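Local coordinates for protein erythromycin dehydratase (Saccharopolyspora erythraea, PDB 3EL6) that probably removes water from the beta-hydroxyacyl intermediate of erythromycin polyketide assembly, using a dehydratase domain of double hotdog fold, at residues V214-D219 with G263-R268; L82-L87 with F225-L230; V175-D180 with R201-K206; E167-E172 with S209-V214. All blocks are in the same frame, centred on the assembly; numbering follows the deposited sequence.

Contact 1 (V214-D219 with G263-R268); sequences VSIAAD and GATSVR. With SO4 (sulfate ion), chain B.
Next to the paired Val214 and Val267, the flat guanidinium of Arg268 takes a sulfate ion, probably from the crystallisation liquor, at its edge. Two nearly straight bonds hold it: Arg268 NH1 to sulfate O2 at 2.9 Å and Arg268 NH2 to sulfate O1 at 3.1 Å. The same guanidinium makes a cation-pi contact with Trp169. The contact proper is the end of an antiparallel strand pair. Val214 and Val267 form a hydrogen-bonded pair, with Val267 N to Val214 O at 2.9 Å and a return bond from Val214 N to Val267 O. Ser215 and Ser266 follow as a non-hydrogen-bonded pair, both side chains on the opposite face from the valines. Ile216 N then reaches Thr265 O at 2.9 Å, beyond the regular strands. Thr265 fills the corner where the chains part. Its CG2 packs on Ala218, with Thr265 CG2 to Ala218 CB at 3.9 Å. The Ile216 and Thr265 side chains cross at about a right angle, CG1 of the first near CB of the second. With chi1 at 56°, Thr265 OG1 meets a water at 2.7 Å, and this water also bonds to Ile216 O at 2.8 Å. The pairing joins strands 209-215 and 266-273. Val214, Ile216 and Val267 all pack on Leu229 of helix 227-235. Strand 278-284 continues the sheet through the backbone bond of Arg268 to Thr284.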
loop_
_atom_site.group_PDB
_atom_site.type_symbol
_atom_site.label_atom_id
_atom_site.label_comp_id
_atom_site.label_asym_id
_atom_site.label_seq_id
_atom_site.Cartn_x
_atom_site.Cartn_y
_atom_site.Cartn_z
ATOM N N VAL A 214 4.561 -26.351 -26.336
ATOM C CA VAL A 214 4.176 -26.409 -24.931
ATOM C C VAL A 214 2.742 -25.878 -24.890
ATOM O O VAL A 214 2.458 -24.857 -25.468
ATOM C CB VAL A 214 5.099 -25.534 -24.099
ATOM C CG1 VAL A 214 4.596 -25.559 -22.696
ATOM C CG2 VAL A 214 6.555 -26.048 -24.148
ATOM N N SER A 215 1.813 -26.564 -24.216
ATOM C CA SER A 215 0.420 -26.100 -24.198
ATOM C C SER A 215 -0.295 -26.733 -22.993
ATOM O O SER A 215 0.126 -27.772 -22.487
ATOM C CB SER A 215 -0.380 -26.442 -25.472
ATOM O OG SER A 215 -0.398 -27.874 -25.660
ATOM N N ILE A 216 -1.320 -26.028 -22.520
ATOM C CA ILE A 216 -2.146 -26.479 -21.438
ATOM C C ILE A 216 -3.579 -26.277 -21.900
ATOM O O ILE A 216 -3.854 -25.647 -22.913
ATOM C CB ILE A 216 -1.890 -25.654 -20.134
ATOM C CG1 ILE A 216 -2.165 -24.163 -20.380
ATOM C CG2 ILE A 216 -0.457 -25.908 -19.634
ATOM C CD1 ILE A 216 -2.234 -23.371 -19.044
ATOM N N ALA A 217 -4.543 -26.815 -21.162
ATOM C CA ALA A 217 -5.903 -26.497 -21.495
ATOM C C ALA A 217 -6.329 -25.104 -20.955
ATOM O O ALA A 217 -6.138 -24.807 -19.783
ATOM C CB ALA A 217 -6.835 -27.577 -20.965
ATOM N N ALA A 218 -6.974 -24.295 -21.787
ATOM C CA ALA A 218 -7.508 -22.984 -21.326
ATOM C C ALA A 218 -8.382 -23.092 -20.058
ATOM O O ALA A 218 -9.200 -23.999 -19.930
ATOM C CB ALA A 218 -8.248 -22.290 -22.455
ATOM N N ASP A 219 -8.190 -22.221 -19.079
ATOM C CA ASP A 219 -9.158 -22.224 -17.974
ATOM C C ASP A 219 -9.535 -20.834 -17.452
ATOM O O ASP A 219 -10.465 -20.208 -17.971
ATOM C CB ASP A 219 -8.765 -23.151 -16.824
ATOM C CG ASP A 219 -9.900 -23.338 -15.839
ATOM O OD1 ASP A 219 -10.197 -22.371 -15.104
ATOM O OD2 ASP A 219 -10.523 -24.422 -15.810
ATOM N N GLY A 263 -2.682 -14.201 -22.259
ATOM C CA GLY A 263 -3.763 -15.196 -22.487
ATOM C C GLY A 263 -3.382 -16.398 -23.349
ATOM O O GLY A 263 -4.256 -17.117 -23.875
ATOM N N ALA A 264 -2.072 -16.606 -23.515
ATOM C CA ALA A 264 -1.615 -17.714 -24.333
ATOM C C ALA A 264 -1.856 -19.008 -23.535
ATOM O O ALA A 264 -1.652 -19.047 -22.294
ATOM C CB ALA A 264 -0.091 -17.552 -24.695
ATOM N N THR A 265 -2.316 -20.048 -24.232
ATOM C CA THR A 265 -2.315 -21.405 -23.620
ATOM C C THR A 265 -1.539 -22.418 -24.482
ATOM O O THR A 265 -1.437 -23.576 -24.119
ATOM C CB THR A 265 -3.723 -21.971 -23.453
ATOM O OG1 THR A 265 -4.398 -21.973 -24.713
ATOM C CG2 THR A 265 -4.543 -21.139 -22.410
ATOM N N SER A 266 -1.004 -21.970 -25.617
ATOM C CA SER A 266 -0.317 -22.852 -26.548
ATOM C C SER A 266 0.786 -22.036 -27.218
ATOM O O SER A 266 0.459 -21.016 -27.856
ATOM C CB SER A 266 -1.298 -23.344 -27.600
ATOM O OG SER A 266 -0.635 -24.223 -28.498
ATOM N N VAL A 267 2.047 -22.441 -27.032
ATOM C CA VAL A 267 3.167 -21.636 -27.518
ATOM C C VAL A 267 4.250 -22.555 -28.085
ATOM O O VAL A 267 4.206 -23.773 -27.898
ATOM C CB VAL A 267 3.776 -20.774 -26.362
ATOM C CG1 VAL A 267 2.701 -19.719 -25.892
ATOM C CG2 VAL A 267 4.313 -21.683 -25.217
ATOM N N ARG A 268 5.209 -21.968 -28.810
ATOM C CA ARG A 268 6.421 -22.662 -29.199
ATOM C C ARG A 268 7.591 -21.975 -28.490
ATOM O O ARG A 268 7.581 -20.761 -28.318
ATOM C CB ARG A 268 6.608 -22.536 -30.718
ATOM C CG ARG A 268 5.455 -23.202 -31.543
ATOM C CD ARG A 268 5.480 -22.871 -33.071
ATOM N NE ARG A 268 4.596 -23.841 -33.731
ATOM C CZ ARG A 268 4.408 -23.963 -35.050
ATOM N NH1 ARG A 268 5.020 -23.162 -35.912
ATOM N NH2 ARG A 268 3.593 -24.912 -35.498
HETATM S S SO4 B . 3.681 -24.305 -39.340
HETATM O O1 SO4 B . 3.362 -25.465 -38.504
HETATM O O2 SO4 B . 4.835 -23.566 -38.805
HETATM O O3 SO4 B . 3.980 -24.764 -40.703
HETATM O O4 SO4 B . 2.512 -23.420 -39.393
HETATM O O HOH W 1 -4.534 -24.539 -25.386
#

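Contact 2 (L82-L87 with F225-L230); sequences LVDLAL and FHPVLL
Asp84 carries CG opposite its backbone N (chi1 163°), which sends the carboxylate from helix 79-93 to the start of helix 227-235. Leu230 turns its CG the same way (chi1 -175°) and lays CD2 on Val83 CG1, Leu230 CD2 to Val83 CG1 being 3.7 Å, the two side chains crossing at about a right angle. These are central helices of the double hotdog fold, and the contact lies near the centre of the chain. The polar link is Phe225 N to Asp84 OD1, 2.8 Å long. OD1 is met on its anti side, 29° out of the carboxylate plane. It also takes a weak bond from Ala224 N, while OD2 is bonded to His37 NE2. Both oxygens of this buried group therefore have partners. Pro227 CD sits 4.0 Å from Asp84 OD2. His226 is the N-cap of helix 227-235, and its ND1 accepts from Val228 N almost in the ring plane. The contact thus fixes the start of helix 227-235 against helix 79-93. On the other side of Leu230, its CD1 lies 3.8 Å above the plane of the Phe225 ring, over its centre.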
loop_
_atom_site.group_PDB
_atom_site.type_symbol
_atom_site.label_atom_id
_atom_site.label_comp_id
_atom_site.label_asym_id
_atom_site.label_seq_id
_atom_site.Cartn_x
_atom_site.Cartn_y
_atom_site.Cartn_z
ATOM N N LEU A 82 5.155 -16.723 -9.145
ATOM C CA LEU A 82 5.641 -15.406 -8.682
ATOM C C LEU A 82 6.026 -14.573 -9.878
ATOM O O LEU A 82 5.862 -13.359 -9.858
ATOM C CB LEU A 82 6.825 -15.571 -7.731
ATOM C CG LEU A 82 6.471 -16.411 -6.484
ATOM C CD1 LEU A 82 7.628 -16.338 -5.402
ATOM C CD2 LEU A 82 5.077 -16.081 -5.901
ATOM N N VAL A 83 6.572 -15.192 -10.934
ATOM C CA VAL A 83 6.960 -14.411 -12.131
ATOM C C VAL A 83 5.692 -13.855 -12.811
ATOM O O VAL A 83 5.603 -12.677 -13.196
ATOM C CB VAL A 83 7.779 -15.292 -13.132
ATOM C CG1 VAL A 83 7.984 -14.590 -14.554
ATOM C CG2 VAL A 83 9.096 -15.721 -12.487
ATOM N N ASP A 84 4.666 -14.686 -12.951
ATOM C CA ASP A 84 3.423 -14.216 -13.602
ATOM C C ASP A 84 2.792 -13.117 -12.751
ATOM O O ASP A 84 2.367 -12.096 -13.246
ATOM C CB ASP A 84 2.431 -15.424 -13.775
ATOM C CG ASP A 84 1.004 -14.947 -14.033
ATOM O OD1 ASP A 84 0.753 -14.270 -15.074
ATOM O OD2 ASP A 84 0.143 -15.168 -13.147
ATOM N N LEU A 85 2.808 -13.293 -11.430
ATOM C CA LEU A 85 2.182 -12.253 -10.577
ATOM C C LEU A 85 2.967 -10.934 -10.720
ATOM O O LEU A 85 2.386 -9.882 -10.753
ATOM C CB LEU A 85 2.199 -12.718 -9.111
ATOM C CG LEU A 85 0.998 -13.639 -8.759
ATOM C CD1 LEU A 85 1.314 -14.234 -7.425
ATOM C CD2 LEU A 85 -0.324 -12.908 -8.729
ATOM N N ALA A 86 4.285 -11.020 -10.808
ATOM C CA ALA A 86 5.107 -9.800 -10.948
ATOM C C ALA A 86 4.881 -9.120 -12.291
ATOM O O ALA A 86 4.864 -7.908 -12.361
ATOM C CB ALA A 86 6.624 -10.157 -10.776
ATOM N N LEU A 87 4.692 -9.884 -13.360
ATOM C CA LEU A 87 4.331 -9.303 -14.653
ATOM C C LEU A 87 2.965 -8.603 -14.595
ATOM O O LEU A 87 2.759 -7.571 -15.250
ATOM C CB LEU A 87 4.326 -10.431 -15.734
ATOM C CG LEU A 87 5.727 -10.957 -16.094
ATOM C CD1 LEU A 87 5.562 -12.279 -16.926
ATOM C CD2 LEU A 87 6.485 -9.896 -16.977
ATOM N N PHE A 225 0.844 -14.335 -17.917
ATOM C CA PHE A 225 1.331 -15.529 -18.657
ATOM C C PHE A 225 0.986 -16.708 -17.724
ATOM O O PHE A 225 1.611 -16.879 -16.681
ATOM C CB PHE A 225 2.856 -15.496 -18.826
ATOM C CG PHE A 225 3.403 -16.505 -19.863
ATOM C CD1 PHE A 225 4.132 -16.050 -20.964
ATOM C CD2 PHE A 225 3.197 -17.887 -19.716
ATOM C CE1 PHE A 225 4.653 -16.965 -21.928
ATOM C CE2 PHE A 225 3.715 -18.816 -20.644
ATOM C CZ PHE A 225 4.422 -18.367 -21.763
ATOM N N HIS A 226 -0.005 -17.506 -18.087
ATOM C CA HIS A 226 -0.428 -18.630 -17.211
ATOM C C HIS A 226 0.725 -19.352 -16.566
ATOM O O HIS A 226 1.631 -19.870 -17.253
ATOM C CB HIS A 226 -1.279 -19.651 -18.042
ATOM C CG HIS A 226 -2.091 -20.563 -17.170
ATOM N ND1 HIS A 226 -1.518 -21.420 -16.280
ATOM C CD2 HIS A 226 -3.438 -20.655 -16.980
ATOM C CE1 HIS A 226 -2.466 -22.059 -15.606
ATOM N NE2 HIS A 226 -3.644 -21.612 -16.023
ATOM N N PRO A 227 0.759 -19.436 -15.218
ATOM C CA PRO A 227 1.950 -19.924 -14.566
ATOM C C PRO A 227 2.240 -21.408 -14.763
ATOM O O PRO A 227 3.440 -21.848 -14.652
ATOM C CB PRO A 227 1.710 -19.567 -13.084
ATOM C CG PRO A 227 0.267 -19.490 -12.974
ATOM C CD PRO A 227 -0.279 -19.011 -14.246
ATOM N N VAL A 228 1.186 -22.188 -15.076
ATOM C CA VAL A 228 1.504 -23.562 -15.434
ATOM C C VAL A 228 2.214 -23.589 -16.808
ATOM O O VAL A 228 3.237 -24.264 -16.972
ATOM C CB VAL A 228 0.291 -24.473 -15.359
ATOM C CG1 VAL A 228 0.669 -25.946 -15.709
ATOM C CG2 VAL A 228 -0.222 -24.429 -13.888
ATOM N N LEU A 229 1.659 -22.859 -17.755
ATOM C CA LEU A 229 2.283 -22.760 -19.091
ATOM C C LEU A 229 3.707 -22.225 -18.947
ATOM O O LEU A 229 4.651 -22.748 -19.537
ATOM C CB LEU A 229 1.426 -21.918 -20.006
ATOM C CG LEU A 229 1.902 -21.870 -21.489
ATOM C CD1 LEU A 229 1.699 -23.276 -22.121
ATOM C CD2 LEU A 229 1.139 -20.836 -22.351
ATOM N N LEU A 230 3.898 -21.197 -18.106
ATOM C CA LEU A 230 5.260 -20.606 -17.963
ATOM C C LEU A 230 6.221 -21.549 -17.290
ATOM O O LEU A 230 7.424 -21.614 -17.625
ATOM C CB LEU A 230 5.131 -19.345 -17.101
ATOM C CG LEU A 230 6.436 -18.546 -16.949
ATOM C CD1 LEU A 230 6.794 -18.098 -18.331
ATOM C CD2 LEU A 230 6.004 -17.338 -16.108
#

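Contact 3 (V175-D180 with R201-K206); sequences VRIPLD and RAAWRK
Ile177 reaches across to Ala203, Trp204 and Arg205 with an extended side chain. Its CG1 lies on the far side from its carbonyl carbon (chi1 -55°), and CD1 runs straight on. Ile177 CD1 ends 3.4 Å from Trp204 O and 3.7 Å from Arg205 CB. Ile177 CB meets Ala203 CB at 4.0 Å. Leu179 CD1 lies against the backbone of Arg201 to Ala203, 3.7 Å from Ala202 CA. Ile177 thus leans back over Trp204 and Arg205, while Leu179 covers Ala202. Trp204 points away overall but still touches through its root. Its chi1 of -62° sets CG beside the backbone N, and the CD1 corner of the Trp204 ring comes to 3.5 Å from Arg176 CA. The carbonyl carbon of Val175 lies at the ring edge. Of the Arg205 side chain, CB makes the touch, to Ile177. Its long chain extends away to a salt bridge with Asp208. The backbones pair antiparallel. Val175 and Arg205 are joined by two bonds, one in each direction, and Ile177 N meets Ala203 O at 2.8 Å. That last donor stands above the carbonyl plane, 41° out of it, as the chains begin to separate. A water fills in past this point, giving to Ile177 O at 2.7 Å and accepting from Ala203 N at 2.9 Å. Strand 175-176 forms the outer margin of the sheet within this chain. On its other side, strand 200-206 pairs with strand 209-215, where Arg201 and Ala202 both face Glu213 in a classic beta bulge.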
loop_
_atom_site.group_PDB
_atom_site.type_symbol
_atom_site.label_atom_id
_atom_site.label_comp_id
_atom_site.label_asym_id
_atom_site.label_seq_id
_atom_site.Cartn_x
_atom_site.Cartn_y
_atom_site.Cartn_z
ATOM N N VAL A 175 16.553 -32.419 -34.643
ATOM C CA VAL A 175 16.160 -33.797 -34.486
ATOM C C VAL A 175 15.240 -33.965 -33.283
ATOM O O VAL A 175 15.373 -33.272 -32.264
ATOM C CB VAL A 175 17.382 -34.783 -34.374
ATOM C CG1 VAL A 175 18.392 -34.483 -35.493
ATOM C CG2 VAL A 175 18.086 -34.663 -33.027
ATOM N N ARG A 176 14.325 -34.910 -33.404
ATOM C CA ARG A 176 13.388 -35.149 -32.344
ATOM C C ARG A 176 14.082 -35.529 -31.074
ATOM O O ARG A 176 15.063 -36.340 -31.059
ATOM C CB ARG A 176 12.458 -36.291 -32.746
ATOM C CG ARG A 176 11.470 -36.579 -31.701
ATOM C CD ARG A 176 11.283 -38.025 -31.612
ATOM N NE ARG A 176 10.016 -38.431 -32.133
ATOM C CZ ARG A 176 9.644 -39.719 -32.227
ATOM N NH1 ARG A 176 10.483 -40.733 -31.837
ATOM N NH2 ARG A 176 8.428 -39.988 -32.706
ATOM N N ILE A 177 13.552 -34.969 -29.971
ATOM C CA ILE A 177 13.906 -35.420 -28.638
ATOM C C ILE A 177 12.793 -36.335 -28.151
ATOM O O ILE A 177 11.648 -35.877 -27.949
ATOM C CB ILE A 177 14.030 -34.227 -27.648
ATOM C CG1 ILE A 177 15.026 -33.188 -28.202
ATOM C CG2 ILE A 177 14.428 -34.769 -26.276
ATOM C CD1 ILE A 177 15.215 -31.914 -27.302
ATOM N N PRO A 178 13.070 -37.641 -28.022
ATOM C CA PRO A 178 11.906 -38.465 -27.590
ATOM C C PRO A 178 11.487 -38.125 -26.130
ATOM O O PRO A 178 12.352 -38.007 -25.276
ATOM C CB PRO A 178 12.468 -39.910 -27.642
ATOM C CG PRO A 178 13.542 -39.827 -28.734
ATOM C CD PRO A 178 14.204 -38.478 -28.482
ATOM N N LEU A 179 10.194 -37.972 -25.875
ATOM C CA LEU A 179 9.722 -37.499 -24.545
ATOM C C LEU A 179 9.107 -38.604 -23.670
ATOM O O LEU A 179 8.675 -38.352 -22.548
ATOM C CB LEU A 179 8.713 -36.368 -24.733
ATOM C CG LEU A 179 9.321 -35.045 -25.273
ATOM C CD1 LEU A 179 8.229 -34.017 -25.652
ATOM C CD2 LEU A 179 10.301 -34.497 -24.255
ATOM N N ASP A 180 9.095 -39.841 -24.167
ATOM C CA ASP A 180 8.306 -40.905 -23.535
ATOM C C ASP A 180 8.510 -41.096 -22.033
ATOM O O ASP A 180 7.534 -41.109 -21.257
ATOM C CB ASP A 180 8.439 -42.201 -24.344
ATOM C CG ASP A 180 8.397 -41.922 -25.828
ATOM O OD1 ASP A 180 9.475 -41.789 -26.480
ATOM O OD2 ASP A 180 7.262 -41.729 -26.330
ATOM N N ARG A 201 4.808 -30.954 -25.124
ATOM C CA ARG A 201 4.012 -31.809 -26.039
ATOM C C ARG A 201 4.934 -32.414 -27.151
ATOM O O ARG A 201 4.676 -33.520 -27.687
ATOM C CB ARG A 201 2.893 -31.021 -26.687
ATOM C CG ARG A 201 1.884 -30.377 -25.703
ATOM C CD ARG A 201 1.094 -31.424 -24.832
ATOM N NE ARG A 201 0.477 -30.683 -23.711
ATOM C CZ ARG A 201 -0.036 -31.222 -22.618
ATOM N NH1 ARG A 201 -0.196 -32.545 -22.541
ATOM N NH2 ARG A 201 -0.447 -30.433 -21.623
ATOM N N ALA A 202 5.975 -31.670 -27.525
ATOM C CA ALA A 202 6.950 -32.160 -28.542
ATOM C C ALA A 202 8.251 -31.390 -28.374
ATOM O O ALA A 202 8.218 -30.254 -27.871
ATOM C CB ALA A 202 6.374 -31.911 -29.954
ATOM N N ALA A 203 9.401 -31.992 -28.697
ATOM C CA ALA A 203 10.640 -31.249 -28.561
ATOM C C ALA A 203 11.665 -31.756 -29.590
ATOM O O ALA A 203 11.601 -32.926 -30.041
ATOM C CB ALA A 203 11.224 -31.423 -27.165
ATOM N N TRP A 204 12.607 -30.880 -29.910
ATOM C CA TRP A 204 13.664 -31.163 -30.915
ATOM C C TRP A 204 14.917 -30.438 -30.455
ATOM O O TRP A 204 14.813 -29.465 -29.692
ATOM C CB TRP A 204 13.296 -30.605 -32.272
ATOM C CG TRP A 204 12.051 -31.180 -32.910
ATOM C CD1 TRP A 204 11.961 -32.258 -33.766
ATOM C CD2 TRP A 204 10.711 -30.650 -32.785
ATOM N NE1 TRP A 204 10.646 -32.432 -34.153
ATOM C CE2 TRP A 204 9.860 -31.464 -33.576
ATOM C CE3 TRP A 204 10.152 -29.575 -32.062
ATOM C CZ2 TRP A 204 8.486 -31.233 -33.680
ATOM C CZ3 TRP A 204 8.767 -29.347 -32.162
ATOM C CH2 TRP A 204 7.960 -30.173 -32.973
ATOM N N ARG A 205 16.089 -30.849 -30.946
ATOM C CA ARG A 205 17.337 -30.255 -30.515
ATOM C C ARG A 205 18.189 -30.041 -31.727
ATOM O O ARG A 205 18.111 -30.814 -32.681
ATOM C CB ARG A 205 18.034 -31.211 -29.568
ATOM C CG ARG A 205 19.316 -30.690 -28.989
ATOM C CD ARG A 205 19.568 -31.297 -27.611
ATOM N NE ARG A 205 20.891 -30.918 -27.121
ATOM C CZ ARG A 205 21.456 -31.441 -26.037
ATOM N NH1 ARG A 205 20.796 -32.351 -25.333
ATOM N NH2 ARG A 205 22.676 -31.053 -25.662
ATOM N N LYS A 206 18.958 -28.968 -31.715
ATOM C CA LYS A 206 19.955 -28.689 -32.741
ATOM C C LYS A 206 21.150 -28.051 -32.016
ATOM O O LYS A 206 20.990 -27.013 -31.379
ATOM C CB LYS A 206 19.405 -27.729 -33.771
ATOM C CG LYS A 206 20.379 -27.548 -34.936
ATOM C CD LYS A 206 20.202 -26.216 -35.603
ATOM C CE LYS A 206 18.872 -26.127 -36.308
ATOM N NZ LYS A 206 18.740 -24.757 -36.895
HETATM O O HOH W 2 9.405 -34.875 -29.050
#

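Contact 4 (E167-E172 with S209-V214); sequences EQWPPE and SVYAEV
Pro171 lies over one face of the Tyr211 ring. Pro171 CD makes a CH-pi contact, 3.5 Å from the Tyr211 ring centroid and offset toward the rim. The neighbouring Pro171 CG is tighter still, at 3.2 Å from Tyr211 CE1. Pro170, preceded by a cis peptide bond, adds a looser touch, with Pro170 CB 4.4 Å from Tyr211 CB. The cis bond is consistent with Trp169 and both prolines meeting the same tyrosine. Trp169 approaches from another direction. Trp169 CH2 packs on Tyr211 CB at 3.8 Å, and its CZ3 lies in the plane of the tyrosine ring, at the edge. A chi1 of 174°, with CG opposite the backbone N, sends the indole toward the strand, so that its far edge meets Tyr211 and Ala212. Further out, the indole edge turns polar. Trp169 CZ2 sits 3.4 Å from Ala212 O. Trp169 NE1 then gives a hydrogen bond to Glu213 OE2, 3.0 Å long and bent to 143°. The bond comes to the lone pair of OE2 that faces away from the other carboxylate oxygen. Ring and carboxylate are nearly coplanar, 14° apart, and the Glu213 side chain runs antiparallel beside the indole. The indole also meets the Trp204 ring at a steep angle. The loop is thus attached to strand 209-215 by proline-aromatic packing at one end and a single side-chain bond at the other. The nearby Arg268, itself bonded to a sulfate, may make NE1 a somewhat better donor to the glutamate.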
loop_
_atom_site.group_PDB
_atom_site.type_symbol
_atom_site.label_atom_id
_atom_site.label_comp_id
_atom_site.label_asym_id
_atom_site.label_seq_id
_atom_site.Cartn_x
_atom_site.Cartn_y
_atom_site.Cartn_z
ATOM N N GLU A 167 10.177 -18.988 -40.339
ATOM C CA GLU A 167 11.087 -20.091 -40.598
ATOM C C GLU A 167 10.450 -21.462 -40.309
ATOM O O GLU A 167 9.517 -21.562 -39.529
ATOM C CB GLU A 167 12.324 -19.939 -39.726
ATOM C CG GLU A 167 13.445 -20.801 -40.209
ATOM C CD GLU A 167 14.414 -21.220 -39.129
ATOM O OE1 GLU A 167 14.622 -20.463 -38.172
ATOM O OE2 GLU A 167 14.979 -22.326 -39.246
ATOM N N GLN A 168 10.961 -22.512 -40.940
ATOM C CA GLN A 168 10.394 -23.857 -40.799
ATOM C C GLN A 168 10.408 -24.265 -39.310
ATOM O O GLN A 168 11.391 -23.998 -38.623
ATOM C CB GLN A 168 11.238 -24.859 -41.631
ATOM C CG GLN A 168 10.811 -26.312 -41.503
ATOM C CD GLN A 168 11.666 -27.245 -42.372
ATOM O OE1 GLN A 168 11.893 -28.418 -42.033
ATOM N NE2 GLN A 168 12.159 -26.720 -43.478
ATOM N N TRP A 169 9.360 -24.947 -38.833
ATOM C CA TRP A 169 9.280 -25.372 -37.406
ATOM C C TRP A 169 9.189 -26.900 -37.214
ATOM O O TRP A 169 8.291 -27.492 -37.738
ATOM C CB TRP A 169 8.022 -24.754 -36.768
ATOM C CG TRP A 169 7.800 -25.288 -35.337
ATOM C CD1 TRP A 169 6.926 -26.281 -34.929
ATOM C CD2 TRP A 169 8.511 -24.868 -34.168
ATOM N NE1 TRP A 169 7.071 -26.495 -33.541
ATOM C CE2 TRP A 169 8.029 -25.637 -33.066
ATOM C CE3 TRP A 169 9.489 -23.893 -33.934
ATOM C CZ2 TRP A 169 8.504 -25.451 -31.762
ATOM C CZ3 TRP A 169 9.958 -23.700 -32.640
ATOM C CH2 TRP A 169 9.470 -24.487 -31.566
ATOM N N PRO A 170 10.124 -27.529 -36.488
ATOM C CA PRO A 170 11.342 -26.913 -35.990
ATOM C C PRO A 170 12.292 -26.608 -37.163
ATOM O O PRO A 170 12.004 -26.987 -38.309
ATOM C CB PRO A 170 11.951 -28.004 -35.139
ATOM C CG PRO A 170 11.504 -29.308 -35.887
ATOM C CD PRO A 170 10.134 -29.002 -36.333
ATOM N N PRO A 171 13.436 -25.972 -36.882
ATOM C CA PRO A 171 14.363 -25.683 -37.993
ATOM C C PRO A 171 14.779 -26.959 -38.754
ATOM O O PRO A 171 14.702 -28.066 -38.204
ATOM C CB PRO A 171 15.582 -25.105 -37.270
ATOM C CG PRO A 171 14.970 -24.447 -36.040
ATOM C CD PRO A 171 13.897 -25.401 -35.601
ATOM N N GLU A 172 15.284 -26.788 -39.980
ATOM C CA GLU A 172 15.626 -27.913 -40.876
ATOM C C GLU A 172 16.457 -29.060 -40.291
ATOM O O GLU A 172 16.100 -30.238 -40.471
ATOM C CB GLU A 172 16.251 -27.388 -42.193
ATOM C CG GLU A 172 15.166 -26.925 -43.208
ATOM C CD GLU A 172 15.699 -26.126 -44.430
ATOM O OE1 GLU A 172 16.583 -26.628 -45.170
ATOM O OE2 GLU A 172 15.204 -24.987 -44.658
ATOM N N SER A 209 20.734 -25.893 -28.756
ATOM C CA SER A 209 19.391 -25.261 -28.755
ATOM C C SER A 209 18.263 -26.300 -28.689
ATOM O O SER A 209 18.378 -27.375 -29.289
ATOM C CB SER A 209 19.216 -24.446 -30.011
ATOM O OG SER A 209 20.138 -23.357 -29.980
ATOM N N VAL A 210 17.178 -25.965 -27.991
ATOM C CA VAL A 210 16.051 -26.866 -27.792
ATOM C C VAL A 210 14.828 -26.151 -28.309
ATOM O O VAL A 210 14.669 -24.950 -28.047
ATOM C CB VAL A 210 15.881 -27.154 -26.277
ATOM C CG1 VAL A 210 14.544 -27.867 -25.997
ATOM C CG2 VAL A 210 17.080 -27.941 -25.730
ATOM N N TYR A 211 13.952 -26.843 -29.057
ATOM C CA TYR A 211 12.758 -26.259 -29.616
ATOM C C TYR A 211 11.627 -27.080 -28.971
ATOM O O TYR A 211 11.774 -28.315 -28.880
ATOM C CB TYR A 211 12.730 -26.476 -31.129
ATOM C CG TYR A 211 13.935 -25.829 -31.764
ATOM C CD1 TYR A 211 13.848 -24.562 -32.310
ATOM C CD2 TYR A 211 15.171 -26.449 -31.684
ATOM C CE1 TYR A 211 15.000 -23.930 -32.840
ATOM C CE2 TYR A 211 16.327 -25.825 -32.198
ATOM C CZ TYR A 211 16.222 -24.595 -32.766
ATOM O OH TYR A 211 17.377 -24.008 -33.253
ATOM N N ALA A 212 10.527 -26.465 -28.535
ATOM C CA ALA A 212 9.489 -27.341 -27.901
ATOM C C ALA A 212 8.123 -26.755 -28.214
ATOM O O ALA A 212 8.000 -25.564 -28.404
ATOM C CB ALA A 212 9.707 -27.447 -26.378
ATOM N N GLU A 213 7.079 -27.599 -28.282
ATOM C CA GLU A 213 5.708 -27.140 -28.337
ATOM C C GLU A 213 5.202 -27.370 -26.915
ATOM O O GLU A 213 5.366 -28.463 -26.374
ATOM C CB GLU A 213 4.910 -28.022 -29.305
ATOM C CG GLU A 213 5.231 -27.659 -30.787
ATOM C CD GLU A 213 4.572 -28.586 -31.784
ATOM O OE1 GLU A 213 3.843 -29.547 -31.368
ATOM O OE2 GLU A 213 4.809 -28.347 -32.994
ATOM N N VAL A 214 4.561 -26.351 -26.336
ATOM C CA VAL A 214 4.176 -26.409 -24.931
ATOM C C VAL A 214 2.742 -25.878 -24.890
ATOM O O VAL A 214 2.458 -24.857 -25.468
ATOM C CB VAL A 214 5.099 -25.534 -24.099
ATOM C CG1 VAL A 214 4.596 -25.559 -22.696
ATOM C CG2 VAL A 214 6.555 -26.048 -24.148
#

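In the fold
Contacts 1, 3 and 4 lie within one sheet region, where strands 266-273, 209-215, 200-206 and 175-176 are successive neighbours. Contacts 1 and 4 share strand 209-215 and Val214, with centres about 17 Å apart. Contacts 3 and 4 are closest, at about 9 Å between centres, with bonded neighbouring strands. Along the chain, contact 3 falls within the span between the segments of contact 4, and contact 1 opens after both. Contact 2 joins the two central helices and, along the chain, spans contacts 3 and 4. Its centre is about 12 Å from that of contact 1. Contact 2 touches contacts 1 and 4 through Leu229, while contact 3 reaches the rest through strand 209-215.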